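Local coordinates for Non-structural protein 3 (Rice hoja blanca virus, PDB 3AJF) that suppresses RNA-mediated gene silencing in its host, presumably by binding double-stranded RNA; this chain is the helical domain of the homodimeric protein, at residues H37-M42 with S53-S58. Sequence-based numbering, arbitrary orientation.
Sequences HMFLQM and SVFLKS. With SO4 (sulfate ion), chain E.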
loop_
_atom_site.group_PDB
_atom_site.type_symbol
_atom_site.label_atom_id
_atom_site.label_comp_id
_atom_site.label_asym_id
_atom_site.label_seq_id
_atom_site.Cartn_x
_atom_site.Cartn_y
_atom_site.Cartn_z
ATOM N N HIS A 37 6.354 8.039 -18.137
ATOM C CA HIS A 37 6.618 9.308 -17.489
ATOM C C HIS A 37 5.844 9.419 -16.163
ATOM O O HIS A 37 6.388 9.855 -15.152
ATOM C CB HIS A 37 6.304 10.466 -18.427
ATOM C CG HIS A 37 6.344 11.795 -17.760
ATOM N ND1 HIS A 37 7.520 12.480 -17.545
ATOM C CD2 HIS A 37 5.355 12.571 -17.254
ATOM C CE1 HIS A 37 7.255 13.621 -16.933
ATOM N NE2 HIS A 37 5.951 13.699 -16.739
HETATM N N MSE A 38 4.581 9.020 -16.146
HETATM C CA MSE A 38 3.833 9.086 -14.902
HETATM C C MSE A 38 4.390 8.104 -13.883
HETATM O O MSE A 38 4.387 8.381 -12.678
HETATM C CB MSE A 38 2.355 8.807 -15.156
HETATM C CG MSE A 38 1.740 9.859 -16.088
HETATM SE SE MSE A 38 -0.059 9.299 -16.566
HETATM C CE MSE A 38 -0.480 8.457 -14.718
ATOM N N PHE A 39 4.858 6.955 -14.367
ATOM C CA PHE A 39 5.461 5.941 -13.488
ATOM C C PHE A 39 6.706 6.539 -12.822
ATOM O O PHE A 39 6.858 6.456 -11.592
ATOM C CB PHE A 39 5.810 4.653 -14.252
ATOM C CG PHE A 39 6.313 3.532 -13.368
ATOM C CD1 PHE A 39 5.413 2.717 -12.669
ATOM C CD2 PHE A 39 7.688 3.284 -13.237
ATOM C CE1 PHE A 39 5.883 1.672 -11.846
ATOM C CE2 PHE A 39 8.159 2.242 -12.417
ATOM C CZ PHE A 39 7.262 1.443 -11.718
ATOM N N LEU A 40 7.596 7.131 -13.626
ATOM C CA LEU A 40 8.807 7.770 -13.047
ATOM C C LEU A 40 8.497 8.934 -12.077
ATOM O O LEU A 40 9.116 9.058 -11.031
ATOM C CB LEU A 40 9.807 8.209 -14.124
ATOM C CG LEU A 40 10.333 7.060 -14.995
ATOM C CD1 LEU A 40 11.150 7.615 -16.173
ATOM C CD2 LEU A 40 11.146 6.041 -14.146
ATOM N N GLN A 41 7.532 9.776 -12.425
ATOM C CA GLN A 41 7.109 10.835 -11.507
ATOM C C GLN A 41 6.623 10.254 -10.170
ATOM O O GLN A 41 6.933 10.784 -9.111
ATOM C CB GLN A 41 5.991 11.680 -12.102
ATOM C CG GLN A 41 5.459 12.713 -11.094
ATOM C CD GLN A 41 6.516 13.725 -10.716
ATOM O OE1 GLN A 41 7.093 14.378 -11.588
ATOM N NE2 GLN A 41 6.788 13.860 -9.417
HETATM N N MSE A 42 5.857 9.167 -10.227
HETATM C CA MSE A 42 5.359 8.558 -9.009
HETATM C C MSE A 42 6.538 8.060 -8.166
HETATM O O MSE A 42 6.534 8.160 -6.933
HETATM C CB MSE A 42 4.486 7.380 -9.352
HETATM C CG MSE A 42 3.617 6.997 -8.284
HETATM SE SE MSE A 42 2.129 8.209 -8.274
HETATM C CE MSE A 42 1.369 7.931 -10.036
ATOM N N SER A 53 -3.019 5.829 -5.801
ATOM C CA SER A 53 -3.935 4.736 -5.462
ATOM C C SER A 53 -3.847 3.597 -6.462
ATOM O O SER A 53 -3.757 2.414 -6.079
ATOM C CB SER A 53 -5.379 5.239 -5.427
ATOM O OG SER A 53 -6.255 4.143 -5.260
ATOM N N VAL A 54 -3.877 3.946 -7.744
ATOM C CA VAL A 54 -3.766 2.981 -8.833
ATOM C C VAL A 54 -2.381 2.251 -8.844
ATOM O O VAL A 54 -2.308 1.014 -8.965
ATOM C CB VAL A 54 -4.046 3.708 -10.150
ATOM C CG1 VAL A 54 -3.633 2.881 -11.325
ATOM C CG2 VAL A 54 -5.546 4.084 -10.254
ATOM N N PHE A 55 -1.301 3.017 -8.703
ATOM C CA PHE A 55 0.082 2.503 -8.557
ATOM C C PHE A 55 0.176 1.489 -7.415
ATOM O O PHE A 55 0.652 0.363 -7.609
ATOM C CB PHE A 55 0.960 3.722 -8.290
ATOM C CG PHE A 55 2.428 3.460 -8.013
ATOM C CD1 PHE A 55 3.355 3.387 -9.054
ATOM C CD2 PHE A 55 2.914 3.464 -6.677
ATOM C CE1 PHE A 55 4.757 3.229 -8.787
ATOM C CE2 PHE A 55 4.301 3.307 -6.401
ATOM C CZ PHE A 55 5.212 3.197 -7.443
ATOM N N LEU A 56 -0.308 1.867 -6.227
ATOM C CA LEU A 56 -0.267 0.946 -5.073
ATOM C C LEU A 56 -1.145 -0.297 -5.253
ATOM O O LEU A 56 -0.764 -1.408 -4.840
ATOM C CB LEU A 56 -0.645 1.659 -3.769
ATOM C CG LEU A 56 0.276 2.812 -3.321
ATOM C CD1 LEU A 56 -0.442 3.564 -2.220
ATOM C CD2 LEU A 56 1.582 2.325 -2.828
ATOM N N LYS A 57 -2.328 -0.114 -5.840
ATOM C CA LYS A 57 -3.240 -1.231 -6.049
ATOM C C LYS A 57 -2.676 -2.293 -6.998
ATOM O O LYS A 57 -2.925 -3.494 -6.803
ATOM C CB LYS A 57 -4.591 -0.737 -6.551
ATOM C CG LYS A 57 -5.442 -0.179 -5.460
ATOM C CD LYS A 57 -6.392 0.866 -6.013
ATOM C CE LYS A 57 -7.732 0.333 -6.403
ATOM N NZ LYS A 57 -8.375 1.415 -7.254
ATOM N N SER A 58 -1.913 -1.871 -8.004
ATOM C CA SER A 58 -1.215 -2.844 -8.879
ATOM C C SER A 58 -0.152 -3.644 -8.115
ATOM O O SER A 58 -0.040 -4.875 -8.289
ATOM C CB SER A 58 -0.588 -2.183 -10.113
ATOM O OG SER A 58 -1.495 -2.106 -11.200
HETATM S S SO4 E . -7.524 -0.836 -10.264
HETATM O O1 SO4 E . -7.414 0.586 -9.957
HETATM O O2 SO4 E . -6.230 -1.428 -10.583
HETATM O O3 SO4 E . -8.460 -0.963 -11.367
HETATM O O4 SO4 E . -8.057 -1.568 -9.123
#
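The Phe55 ring takes Met42 over one face and Phe39 at its edge. Met42 CG lies above the middle of that face, 3.7 Å from the ring centroid and 12° off the ring normal. This is a CH-pi contact. Met42 is a selenomethionine. Its chain starts with CG anti to the backbone N (chi1 -161°), then bends at chi2 and chi3. Met42 SE sits farther out on the same side, 5.2 Å from the Phe55 ring centroid, an oblique Met-aromatic contact. At the edge, Phe39 CE1 meets Phe55 CE1 at 3.6 Å. The two ring planes are inclined at 52°, an oblique aromatic pair with centroids 5.7 Å apart. The side chains of Met42 and Phe55 run antiparallel alongside each other, while the Phe39 side chain crosses that of Phe55 nearly at right angles. The contact joins helices 36-44 and 49-64 in the core of the helical domain. No hydrogen bond links the two segments. Their backbones stay apart, with the CA atoms of Met42 and Phe55 8.0 Å from each other. Helix 17-30 extends the aromatic cluster: Phe23 and Phe24 set their rings edge-to-face with Phe39, and Phe23 also meets Phe55. Tyr84 of helix 74-85 adds an edge-to-face contact to Phe55. Away from this core, Lys57 NZ donates a 3.0 Å hydrogen bond to O1 of a sulfate ion that probably came from the crystallisation solution.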